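Local coordinates for xylulose kinase (Bifidobacterium adolescentis ATCC 15703, PDB 3I8B), which probably phosphorylates D-xylulose with ATP to give D-xylulose 5-phosphate and ADP, as a sugar kinase of the FGGY family, at residues T366-F371 with E500-A505; P360-I365 with L399-V404; L6-D11 with G60-V65; D64-A69 with K260-G265; A140-T145 with G201-D206. All blocks are in the same frame, centred on the assembly; numbering follows the deposited sequence.

Along the chain, interactions 3, 4 and 5 come first, with both segments of each in the N-terminal FGGY domain, and interaction 5 is nested inside the loop that interaction 4 closes. Interactions 3 and 4 share Asp64 and Val65, have centres about 8 Å apart and reach the same five-stranded sheet through the neighbouring strands 6-12 and 65-72. Interaction 5 sits about 30 Å from interaction 3, centre to centre, and near the predicted substrate residue His75. Interactions 1 and 2, about 11 Å apart between centres, touch through Leu367 and helix 396-420. Their segments alternate along the chain, tying loop, strand and C-terminal helix together across the chain's centre from interactions 3 and 4.

Interaction 1. Residues T366-F371 with E500-A505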
# COMPACT_ATOMS: atom_id res chain seq x y z
N THR A 366 -20.76 7.34 -22.45
CA THR A 366 -20.11 7.07 -21.18
C THR A 366 -19.44 5.70 -21.21
O THR A 366 -20.03 4.71 -21.65
CB THR A 366 -21.12 7.09 -20.03
OG1 THR A 366 -21.69 8.39 -19.92
CG2 THR A 366 -20.45 6.71 -18.72
N LEU A 367 -18.19 5.66 -20.75
CA LEU A 367 -17.48 4.41 -20.55
C LEU A 367 -17.41 4.10 -19.07
O LEU A 367 -16.97 4.95 -18.29
CB LEU A 367 -16.05 4.52 -21.10
CG LEU A 367 -15.14 3.34 -20.75
CD1 LEU A 367 -15.73 2.01 -21.27
CD2 LEU A 367 -13.71 3.56 -21.27
N VAL A 368 -17.86 2.91 -18.68
CA VAL A 368 -17.56 2.36 -17.36
C VAL A 368 -16.47 1.33 -17.57
O VAL A 368 -16.73 0.22 -18.03
CB VAL A 368 -18.79 1.71 -16.68
CG1 VAL A 368 -18.40 1.08 -15.33
CG2 VAL A 368 -19.89 2.73 -16.50
N PRO A 369 -15.22 1.70 -17.24
CA PRO A 369 -14.05 0.98 -17.75
C PRO A 369 -13.64 -0.22 -16.91
O PRO A 369 -12.46 -0.34 -16.61
CB PRO A 369 -12.94 2.03 -17.64
CG PRO A 369 -13.51 3.18 -16.82
CD PRO A 369 -14.83 2.76 -16.29
N TYR A 370 -14.58 -1.10 -16.56
CA TYR A 370 -14.23 -2.26 -15.74
C TYR A 370 -13.65 -3.39 -16.59
O TYR A 370 -14.07 -4.55 -16.49
CB TYR A 370 -15.43 -2.74 -14.93
CG TYR A 370 -16.02 -1.71 -13.99
CD1 TYR A 370 -15.33 -0.54 -13.67
CD2 TYR A 370 -17.27 -1.91 -13.42
CE1 TYR A 370 -15.88 0.41 -12.81
CE2 TYR A 370 -17.82 -0.97 -12.56
CZ TYR A 370 -17.12 0.18 -12.27
OH TYR A 370 -17.68 1.09 -11.42
N PHE A 371 -12.67 -3.07 -17.43
CA PHE A 371 -12.00 -4.10 -18.22
C PHE A 371 -11.46 -5.14 -17.26
O PHE A 371 -10.65 -4.81 -16.39
CB PHE A 371 -10.86 -3.49 -19.03
CG PHE A 371 -11.32 -2.48 -20.03
CD1 PHE A 371 -11.80 -2.88 -21.27
CD2 PHE A 371 -11.28 -1.13 -19.74
CE1 PHE A 371 -12.22 -1.95 -22.19
CE2 PHE A 371 -11.70 -0.19 -20.66
CZ PHE A 371 -12.18 -0.60 -21.89
N GLU A 500 -21.68 12.79 -13.09
CA GLU A 500 -23.07 12.42 -12.80
C GLU A 500 -23.60 11.39 -13.80
O GLU A 500 -24.32 10.46 -13.42
CB GLU A 500 -23.97 13.66 -12.72
CG GLU A 500 -23.69 14.52 -11.47
CD GLU A 500 -24.51 15.81 -11.42
OE1 GLU A 500 -24.87 16.34 -12.49
OE2 GLU A 500 -24.78 16.30 -10.29
N ALA A 501 -23.23 11.54 -15.07
CA ALA A 501 -23.57 10.57 -16.11
C ALA A 501 -22.87 9.23 -15.88
O ALA A 501 -23.46 8.17 -16.05
CB ALA A 501 -23.21 11.12 -17.49
N TYR A 502 -21.60 9.30 -15.50
CA TYR A 502 -20.81 8.12 -15.22
C TYR A 502 -21.44 7.34 -14.07
O TYR A 502 -21.56 6.12 -14.14
CB TYR A 502 -19.37 8.51 -14.84
CG TYR A 502 -18.48 7.36 -14.45
CD1 TYR A 502 -18.41 6.92 -13.13
CD2 TYR A 502 -17.70 6.70 -15.40
CE1 TYR A 502 -17.59 5.86 -12.77
CE2 TYR A 502 -16.87 5.65 -15.05
CZ TYR A 502 -16.83 5.22 -13.74
OH TYR A 502 -16.01 4.17 -13.39
N ALA A 503 -21.84 8.05 -13.03
CA ALA A 503 -22.40 7.39 -11.86
C ALA A 503 -23.68 6.65 -12.21
O ALA A 503 -23.88 5.51 -11.79
CB ALA A 503 -22.65 8.39 -10.73
N LYS A 504 -24.55 7.30 -12.99
CA LYS A 504 -25.75 6.63 -13.48
C LYS A 504 -25.37 5.34 -14.19
O LYS A 504 -25.85 4.27 -13.83
CB LYS A 504 -26.56 7.55 -14.41
CG LYS A 504 -27.35 8.63 -13.68
CD LYS A 504 -28.25 9.42 -14.63
CE LYS A 504 -29.03 10.51 -13.89
NZ LYS A 504 -28.18 11.69 -13.56
N ALA A 505 -24.49 5.44 -15.18
CA ALA A 505 -24.10 4.28 -15.98
C ALA A 505 -23.56 3.12 -15.15
O ALA A 505 -23.96 1.98 -15.35
CB ALA A 505 -23.10 4.67 -17.07
O HOH W 1 -16.31 3.39 -10.76
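Tyr502 reaches from helix 500-505 to strand 366-368 and the turn after it. Its CG stands anti to the backbone N (chi1 177°), and the ring that follows lies beside the strand. Below CB, the backbone CA of Tyr502 meets CG2 of Thr366 at 3.8 Å. Farther out, the ring edge comes up to the backbone: CD2 of Tyr502 is 3.5 Å and CE2 3.3 Å from O of Leu367, near the ring plane, and this buried carbonyl oxygen has no polar partner in the model. The two side chains of Pro369 and Tyr502 cross at about a right angle, CD of Pro369 lying in the ring plane 3.4 Å from OH of Tyr502. The strand pairs antiparallel with strand 385-387 in a two-stranded sheet within the C-terminal FGGY domain, and helix 496-506, near the end of the chain, packs on it with the short segments inclined at 52°. Inverse gamma turns centred on Pro369 and Tyr370 follow. They bring the Tyr370 ring to where CG1 of Val368 sits over the centre of one face. At the tip of Tyr502, OH is 2.8 Å from a water that is also hydrogen-bonded to OH of Tyr370, linking the two phenols. One helical turn after Tyr502, CB of Ala505 rests against CG2 of Thr366 at 3.7 Å and CG2 of Val368 at 3.8 Å.

Interaction 2. Residues P360-I365 with L399-V404; sequences PGANGI and LARAFV
Ile365 and Ala402 meet methyl to methyl, CG2 of Ile365 lying 3.6 Å from CB of Ala402. CG2 stands anti to the backbone N of Ile365, while CD1 of the same residue reaches CD2 of Leu399 at 4.2 Å. Next to this pair, CB of Ala362 packs 3.9 Å from CG of Arg401, and within the loop N of Ile365 bonds to O of Ala362. A bend at chi2 (65°) turns CD of Arg401 out of the extended line. The guanidinium lies beside Pro360, whose N sits over one face, 3.3 Å from NH2 of Arg401; this nitrogen has no hydrogen and is a poor acceptor, so the approach is packing and not a hydrogen bond. This is a loop folded onto a helix: residues 360-365 link helix 348-357 to strand 366-368 and pack against helix 396-420 in the C-terminal FGGY domain. The next shell fixes the arginine. NE of Arg401 forms a salt bridge with OE2 of Glu405, and that oxygen also accepts from N of Gly361. An alanine in place of Arg401 would probably leave Glu405 without its charged mate and open a gap beside the Pro360 ring. NH1 donates to the carbonyl of Ala355 in helix 348-357.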
# COMPACT_ATOMS: atom_id res chain seq x y z
N PRO A 360 -16.95 18.06 -23.19
CA PRO A 360 -17.14 17.43 -21.88
C PRO A 360 -18.44 16.62 -21.86
O PRO A 360 -19.52 17.18 -22.06
CB PRO A 360 -17.25 18.62 -20.93
CG PRO A 360 -16.48 19.71 -21.60
CD PRO A 360 -16.73 19.51 -23.07
N GLY A 361 -18.33 15.32 -21.61
CA GLY A 361 -19.50 14.46 -21.65
C GLY A 361 -19.48 13.60 -22.90
O GLY A 361 -20.26 12.65 -23.03
N ALA A 362 -18.58 13.93 -23.81
CA ALA A 362 -18.41 13.17 -25.05
C ALA A 362 -19.73 13.05 -25.80
O ALA A 362 -20.05 12.01 -26.36
CB ALA A 362 -17.84 11.78 -24.74
N ASN A 363 -20.49 14.14 -25.80
CA ASN A 363 -21.78 14.16 -26.47
C ASN A 363 -22.64 12.95 -26.12
O ASN A 363 -23.36 12.42 -26.98
CB ASN A 363 -21.58 14.27 -27.98
CG ASN A 363 -21.10 15.65 -28.40
OD1 ASN A 363 -21.87 16.61 -28.38
ND2 ASN A 363 -19.82 15.75 -28.77
N GLY A 364 -22.55 12.50 -24.87
CA GLY A 364 -23.48 11.52 -24.33
C GLY A 364 -22.94 10.12 -24.14
O GLY A 364 -23.59 9.30 -23.49
N ILE A 365 -21.78 9.83 -24.69
CA ILE A 365 -21.19 8.51 -24.52
C ILE A 365 -20.45 8.39 -23.19
O ILE A 365 -19.61 9.23 -22.84
CB ILE A 365 -20.21 8.18 -25.64
CG1 ILE A 365 -20.95 8.13 -26.99
CG2 ILE A 365 -19.48 6.87 -25.35
CD1 ILE A 365 -20.02 7.94 -28.18
N LEU A 399 -15.76 8.79 -28.75
CA LEU A 399 -15.27 7.58 -28.10
C LEU A 399 -13.95 7.85 -27.39
O LEU A 399 -13.77 7.47 -26.23
CB LEU A 399 -15.09 6.44 -29.11
CG LEU A 399 -16.34 5.70 -29.62
CD1 LEU A 399 -15.96 4.74 -30.71
CD2 LEU A 399 -17.08 4.95 -28.51
N ALA A 400 -13.03 8.49 -28.10
CA ALA A 400 -11.74 8.88 -27.53
C ALA A 400 -11.97 9.61 -26.21
O ALA A 400 -11.40 9.26 -25.18
CB ALA A 400 -10.97 9.76 -28.50
N ARG A 401 -12.82 10.62 -26.25
CA ARG A 401 -13.12 11.43 -25.08
C ARG A 401 -13.75 10.59 -23.96
O ARG A 401 -13.50 10.83 -22.78
CB ARG A 401 -14.03 12.60 -25.48
CG ARG A 401 -14.41 13.53 -24.34
CD ARG A 401 -13.20 14.27 -23.78
NE ARG A 401 -13.58 15.35 -22.88
CZ ARG A 401 -13.42 16.65 -23.15
NH1 ARG A 401 -12.88 17.03 -24.30
NH2 ARG A 401 -13.81 17.56 -22.27
N ALA A 402 -14.56 9.60 -24.34
CA ALA A 402 -15.19 8.70 -23.37
C ALA A 402 -14.18 7.79 -22.67
O ALA A 402 -14.35 7.46 -21.50
CB ALA A 402 -16.31 7.87 -24.04
N PHE A 403 -13.14 7.38 -23.40
CA PHE A 403 -12.06 6.61 -22.80
C PHE A 403 -11.34 7.43 -21.72
O PHE A 403 -11.10 6.95 -20.61
CB PHE A 403 -11.04 6.20 -23.87
CG PHE A 403 -11.37 4.91 -24.58
CD1 PHE A 403 -11.20 3.69 -23.95
CD2 PHE A 403 -11.81 4.92 -25.89
CE1 PHE A 403 -11.48 2.51 -24.61
CE2 PHE A 403 -12.09 3.75 -26.56
CZ PHE A 403 -11.93 2.54 -25.91
N VAL A 404 -11.00 8.67 -22.05
CA VAL A 404 -10.33 9.55 -21.08
C VAL A 404 -11.24 9.93 -19.90
O VAL A 404 -10.83 9.88 -18.73
CB VAL A 404 -9.82 10.84 -21.75
CG1 VAL A 404 -9.16 11.74 -20.72
CG2 VAL A 404 -8.84 10.51 -22.86

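Interaction 3. Residues L6-D11 with G60-V65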
# COMPACT_ATOMS: atom_id res chain seq x y z
N LEU A 6 22.64 13.26 9.84
CA LEU A 6 22.11 12.55 8.69
C LEU A 6 21.17 11.45 9.18
O LEU A 6 21.37 10.89 10.25
CB LEU A 6 23.26 11.91 7.91
CG LEU A 6 24.27 12.83 7.22
CD1 LEU A 6 25.34 12.00 6.50
CD2 LEU A 6 23.56 13.76 6.22
N VAL A 7 20.15 11.16 8.38
CA VAL A 7 19.33 9.97 8.56
C VAL A 7 19.35 9.18 7.25
O VAL A 7 19.89 9.64 6.23
CB VAL A 7 17.85 10.30 8.95
CG1 VAL A 7 17.78 10.98 10.31
CG2 VAL A 7 17.19 11.14 7.89
N ALA A 8 18.75 8.00 7.27
CA ALA A 8 18.69 7.18 6.07
C ALA A 8 17.29 6.62 5.93
O ALA A 8 16.73 6.08 6.88
CB ALA A 8 19.71 6.06 6.14
N GLY A 9 16.73 6.80 4.74
CA GLY A 9 15.44 6.22 4.41
C GLY A 9 15.71 5.05 3.50
O GLY A 9 16.38 5.19 2.46
N VAL A 10 15.24 3.88 3.91
CA VAL A 10 15.37 2.68 3.10
C VAL A 10 14.02 2.35 2.50
O VAL A 10 12.99 2.39 3.19
CB VAL A 10 15.88 1.47 3.92
CG1 VAL A 10 16.07 0.27 3.03
CG2 VAL A 10 17.19 1.82 4.63
N ASP A 11 14.04 2.05 1.20
CA ASP A 11 12.85 1.63 0.48
C ASP A 11 13.09 0.23 -0.11
O ASP A 11 13.77 0.07 -1.12
CB ASP A 11 12.52 2.64 -0.62
CG ASP A 11 11.47 2.14 -1.59
OD1 ASP A 11 10.82 1.11 -1.32
OD2 ASP A 11 11.28 2.79 -2.64
N GLY A 60 27.52 4.83 -0.02
CA GLY A 60 28.68 5.24 0.75
C GLY A 60 28.66 4.82 2.21
O GLY A 60 29.33 5.43 3.05
N GLY A 61 27.90 3.78 2.53
CA GLY A 61 27.82 3.32 3.90
C GLY A 61 26.95 4.21 4.75
O GLY A 61 26.47 5.25 4.28
N LEU A 62 26.76 3.81 6.00
CA LEU A 62 25.88 4.50 6.93
C LEU A 62 26.59 4.78 8.27
O LEU A 62 25.94 4.96 9.30
CB LEU A 62 24.64 3.64 7.20
CG LEU A 62 23.88 3.09 5.99
CD1 LEU A 62 22.78 2.12 6.41
CD2 LEU A 62 23.31 4.25 5.19
N ASP A 63 27.91 4.82 8.26
CA ASP A 63 28.68 5.02 9.49
C ASP A 63 28.38 6.38 10.12
O ASP A 63 28.56 6.55 11.32
CB ASP A 63 30.18 4.95 9.22
CG ASP A 63 30.65 3.57 8.80
OD1 ASP A 63 29.93 2.56 9.02
OD2 ASP A 63 31.77 3.52 8.25
N ASP A 64 27.95 7.34 9.31
CA ASP A 64 27.66 8.68 9.79
C ASP A 64 26.17 8.95 9.96
O ASP A 64 25.74 10.11 10.00
CB ASP A 64 28.28 9.73 8.85
CG ASP A 64 27.84 9.55 7.39
OD1 ASP A 64 27.09 8.60 7.09
OD2 ASP A 64 28.25 10.37 6.55
N VAL A 65 25.38 7.89 10.07
CA VAL A 65 23.93 8.03 10.12
C VAL A 65 23.38 7.82 11.53
O VAL A 65 23.75 6.86 12.21
CB VAL A 65 23.26 7.09 9.09
CG1 VAL A 65 21.76 7.11 9.23
CG2 VAL A 65 23.68 7.48 7.67
O HOH W 2 24.30 11.86 11.69
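Leu6, Ala8 and Val65 form a mainly apolar contact between the start of strand 6-12 and the turn that leads from helix 46-58 into strand 65-72. CG1 of Val65 stands anti to the backbone N (chi1 174°) and lies against the strand, 3.7 Å from N of Ala8 and 3.9 Å from CB of Ala8. That same CB also meets CD2 of Leu62 at 4.1 Å, so one methyl serves two larger side chains. A type I turn from Leu62 to Val65, closed by N of Val65 bonding to O of Leu62, brings these two residues to that methyl. Strands 6-12 and 65-72 run parallel and adjacent in the five-stranded mixed sheet of the N-terminal region, part of the actin-like ATPase fold of FGGY kinases; Leu6 bonds through its backbone to Ser66, and Ala8 to Ala67 and Ala69. At the outer end, the side chains of Leu6 and Asp64 lie obliquely, CD1 of Leu6 being 3.3 Å from OD2 of Asp64. The carboxylate has its salt bridge elsewhere, from OD1 to Arg31. One water joins the two backbones, accepting from N of Leu6 at 2.9 Å and donating to O of Asp64 at 2.8 Å.

Interaction 4. Residues D64-A69 with K260-G265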
# COMPACT_ATOMS: atom_id res chain seq x y z
N ASP A 64 27.95 7.34 9.31
CA ASP A 64 27.66 8.68 9.79
C ASP A 64 26.17 8.95 9.96
O ASP A 64 25.74 10.11 10.00
CB ASP A 64 28.28 9.73 8.85
CG ASP A 64 27.84 9.55 7.39
OD1 ASP A 64 27.09 8.60 7.09
OD2 ASP A 64 28.25 10.37 6.55
N VAL A 65 25.38 7.89 10.07
CA VAL A 65 23.93 8.03 10.12
C VAL A 65 23.38 7.82 11.53
O VAL A 65 23.75 6.86 12.21
CB VAL A 65 23.26 7.09 9.09
CG1 VAL A 65 21.76 7.11 9.23
CG2 VAL A 65 23.68 7.48 7.67
N SER A 66 22.49 8.73 11.96
CA SER A 66 21.95 8.80 13.32
C SER A 66 20.58 8.14 13.54
O SER A 66 20.21 7.82 14.67
CB SER A 66 21.87 10.27 13.75
OG SER A 66 23.17 10.81 13.94
N ALA A 67 19.82 7.94 12.47
CA ALA A 67 18.57 7.20 12.56
C ALA A 67 18.23 6.66 11.19
O ALA A 67 18.61 7.25 10.18
CB ALA A 67 17.44 8.08 13.08
N LEU A 68 17.51 5.53 11.16
CA LEU A 68 17.17 4.87 9.91
C LEU A 68 15.76 4.28 10.00
O LEU A 68 15.35 3.80 11.07
CB LEU A 68 18.20 3.77 9.63
CG LEU A 68 18.05 2.85 8.41
CD1 LEU A 68 19.43 2.39 7.97
CD2 LEU A 68 17.13 1.64 8.68
N ALA A 69 15.03 4.33 8.89
CA ALA A 69 13.70 3.71 8.79
C ALA A 69 13.57 2.95 7.48
O ALA A 69 14.09 3.38 6.44
CB ALA A 69 12.60 4.75 8.87
N LYS A 260 28.27 3.77 13.57
CA LYS A 260 29.49 3.60 14.38
C LYS A 260 30.24 4.92 14.65
O LYS A 260 30.94 5.03 15.66
CB LYS A 260 30.43 2.54 13.82
CG LYS A 260 31.32 3.00 12.68
CD LYS A 260 32.19 1.87 12.18
CE LYS A 260 33.37 2.41 11.37
NZ LYS A 260 34.15 1.31 10.73
N ASN A 261 30.10 5.89 13.76
CA ASN A 261 30.80 7.17 13.89
C ASN A 261 29.92 8.34 14.33
O ASN A 261 30.26 9.49 14.09
CB ASN A 261 31.53 7.55 12.58
CG ASN A 261 32.68 6.61 12.26
OD1 ASN A 261 33.29 6.05 13.17
ND2 ASN A 261 32.97 6.43 10.97
N VAL A 262 28.78 8.05 14.96
CA VAL A 262 27.95 9.12 15.51
C VAL A 262 27.63 8.89 16.99
O VAL A 262 27.61 7.73 17.44
CB VAL A 262 26.60 9.26 14.76
CG1 VAL A 262 26.83 9.36 13.26
CG2 VAL A 262 25.71 8.08 15.08
N GLU A 263 27.40 9.98 17.72
CA GLU A 263 26.98 9.97 19.12
C GLU A 263 25.69 9.19 19.28
O GLU A 263 24.65 9.59 18.75
CB GLU A 263 26.71 11.39 19.63
CG GLU A 263 27.94 12.29 19.83
CD GLU A 263 29.05 11.62 20.63
OE1 GLU A 263 29.97 11.09 19.99
OE2 GLU A 263 29.00 11.62 21.89
N GLY A 264 25.75 8.09 20.02
CA GLY A 264 24.56 7.31 20.33
C GLY A 264 24.22 6.26 19.28
O GLY A 264 23.20 5.58 19.40
N GLY A 265 25.07 6.12 18.27
CA GLY A 265 24.83 5.16 17.20
C GLY A 265 23.61 5.53 16.37
O GLY A 265 23.19 6.68 16.37
O HOH W 3 21.54 8.64 17.02
O HOH W 4 23.50 11.35 16.65
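Val262 packs against the backbone of Asp64 and Val65 and the hydroxyl of Ser66, in a surface contact where the loop leading to strand 267-273 passes the start of strand 65-72; the two strands are parallel neighbours in the five-stranded sheet. Residues Val262 to Gly265 form a type II beta turn, closed by N of Gly265 bonding to O of Val262. The apolar part rests on one forked side chain. CG1 of Val262, anti to its carbonyl carbon (chi1 -51°), sits 3.4 Å from C of Asp64, while CG2 comes 3.7 Å from O of Val65. That carbonyl oxygen is buried by the contact and finds no polar partner in the model. On the serine side, OG of Ser66 lies 3.9 Å from CB of Val262. An alanine in place of Val262 would probably open a gap over the Asp64 and Val65 peptides, since both branches that touch them would be gone. The polar part runs through water. One water is hydrogen-bonded to OG of Ser66 and donates to O of Glu263, tying the serine to the turn. The carbonyls of Ser66 and Gly265 cannot bond each other, both being acceptors, and their oxygens are 3.6 Å apart. A second water resolves this by donating to both, 2.8 Å from O of Ser66 and 2.6 Å from O of Gly265.

Interaction 5. Residues A140-T145 with G201-D206; sequences ASYTLT and GTIYYD
Leu144 N donates to O of Thr202 at 3.0 Å with an N-H...O angle of 156°, in the carbonyl plane, so the first turn of helix 143-153 is bonded to the loop before strand 205-206. Tyr142 holds the N-cap position, and its carbonyl oxygen accepts twice, from N and OG1 of Thr145. Ile203 is wedged between Tyr142 and Leu144, crossing each side chain at about a right angle: CG2 of Ile203 touches CD2 of Tyr142 at 3.3 Å, and CG1 lies 3.6 Å from CB of Leu144. Farther out on the same leucine, CD1 of Leu144 meets the Tyr204 ring at its edge, 3.8 Å from CD2 of Tyr204. CG2 of Thr143, anti to the backbone N, reaches OH of Tyr204 at 3.5 Å. The Tyr204 ring has CB of Thr202 over the centre of one face, and OG1 of Thr202 accepts from N of Tyr204 in an ST turn and is also hydrogen-bonded to the carbonyl of Ala199. Other polar ends are engaged outside: OG1 of Thr143 bonds to the carbonyl of His75, a predicted substrate-binding residue whose ring meets that of Tyr142, and OH of Tyr142 bonds to Ser315. Around this core, Trp130 of helix 122-134 touches Leu144 and Ile203, while Leu216 and Ile217 of helix 214-225 pack on Leu144 and Tyr204 respectively.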
# COMPACT_ATOMS: atom_id res chain seq x y z
N ALA A 140 -6.12 -11.84 -1.94
CA ALA A 140 -4.89 -12.64 -1.99
C ALA A 140 -3.66 -11.89 -1.48
O ALA A 140 -2.69 -12.51 -1.04
CB ALA A 140 -4.65 -13.13 -3.41
N SER A 141 -3.68 -10.56 -1.55
CA SER A 141 -2.52 -9.77 -1.13
C SER A 141 -2.17 -9.99 0.33
O SER A 141 -0.99 -10.05 0.69
CB SER A 141 -2.76 -8.28 -1.35
OG SER A 141 -2.70 -7.95 -2.72
N TYR A 142 -3.20 -10.09 1.17
CA TYR A 142 -3.03 -9.97 2.60
C TYR A 142 -2.32 -11.13 3.30
O TYR A 142 -2.47 -12.29 2.93
CB TYR A 142 -4.37 -9.66 3.28
CG TYR A 142 -5.04 -8.43 2.72
CD1 TYR A 142 -4.31 -7.46 2.03
CD2 TYR A 142 -6.40 -8.22 2.90
CE1 TYR A 142 -4.93 -6.33 1.52
CE2 TYR A 142 -7.02 -7.10 2.40
CZ TYR A 142 -6.28 -6.15 1.71
OH TYR A 142 -6.92 -5.03 1.22
N THR A 143 -1.53 -10.77 4.32
CA THR A 143 -0.63 -11.69 4.98
C THR A 143 -1.34 -12.93 5.51
O THR A 143 -0.85 -14.05 5.34
CB THR A 143 0.11 -10.99 6.16
OG1 THR A 143 0.50 -9.66 5.78
CG2 THR A 143 1.35 -11.80 6.57
N LEU A 144 -2.46 -12.74 6.19
CA LEU A 144 -3.20 -13.87 6.75
C LEU A 144 -3.51 -14.92 5.67
O LEU A 144 -3.49 -16.11 5.94
CB LEU A 144 -4.50 -13.42 7.42
CG LEU A 144 -5.28 -14.52 8.15
CD1 LEU A 144 -4.44 -15.13 9.28
CD2 LEU A 144 -6.59 -13.96 8.71
N THR A 145 -3.80 -14.47 4.46
CA THR A 145 -4.16 -15.41 3.39
C THR A 145 -2.97 -16.28 3.01
O THR A 145 -3.14 -17.45 2.68
CB THR A 145 -4.76 -14.72 2.15
OG1 THR A 145 -3.71 -14.16 1.35
CG2 THR A 145 -5.74 -13.63 2.56
N GLY A 201 -1.99 -4.11 7.35
CA GLY A 201 -2.10 -4.82 6.10
C GLY A 201 -2.06 -6.33 6.23
O GLY A 201 -2.03 -7.02 5.22
N THR A 202 -2.07 -6.85 7.46
CA THR A 202 -2.01 -8.30 7.70
C THR A 202 -3.39 -8.99 7.70
O THR A 202 -3.48 -10.19 7.42
CB THR A 202 -1.33 -8.61 9.05
OG1 THR A 202 -2.09 -8.01 10.12
CG2 THR A 202 0.09 -8.06 9.08
N ILE A 203 -4.43 -8.20 7.98
CA ILE A 203 -5.77 -8.66 8.41
C ILE A 203 -5.79 -9.63 9.60
O ILE A 203 -6.74 -10.42 9.76
CB ILE A 203 -6.71 -9.10 7.24
CG1 ILE A 203 -6.30 -10.45 6.65
CG2 ILE A 203 -6.80 -8.00 6.20
CD1 ILE A 203 -7.39 -11.06 5.73
N TYR A 204 -4.75 -9.56 10.44
CA TYR A 204 -4.79 -10.10 11.80
C TYR A 204 -4.38 -9.05 12.83
O TYR A 204 -3.97 -9.38 13.96
CB TYR A 204 -3.98 -11.39 11.99
CG TYR A 204 -2.57 -11.40 11.45
CD1 TYR A 204 -1.55 -10.71 12.10
CD2 TYR A 204 -2.24 -12.16 10.33
CE1 TYR A 204 -0.25 -10.74 11.64
CE2 TYR A 204 -0.92 -12.20 9.85
CZ TYR A 204 0.07 -11.48 10.52
OH TYR A 204 1.38 -11.50 10.07
N TYR A 205 -4.51 -7.79 12.44
CA TYR A 205 -4.26 -6.67 13.36
C TYR A 205 -5.34 -5.61 13.23
O TYR A 205 -5.75 -5.26 12.12
CB TYR A 205 -2.88 -6.05 13.10
CG TYR A 205 -2.60 -4.79 13.89
CD1 TYR A 205 -2.20 -4.86 15.22
CD2 TYR A 205 -2.74 -3.54 13.31
CE1 TYR A 205 -1.94 -3.68 15.95
CE2 TYR A 205 -2.48 -2.38 14.02
CZ TYR A 205 -2.08 -2.45 15.34
OH TYR A 205 -1.82 -1.28 16.04
N ASP A 206 -5.80 -5.09 14.36
CA ASP A 206 -6.78 -4.01 14.33
C ASP A 206 -6.21 -2.71 14.90
O ASP A 206 -6.00 -2.58 16.11
CB ASP A 206 -8.05 -4.40 15.09
CG ASP A 206 -9.11 -3.31 15.04
OD1 ASP A 206 -9.54 -2.94 13.93
OD2 ASP A 206 -9.48 -2.80 16.11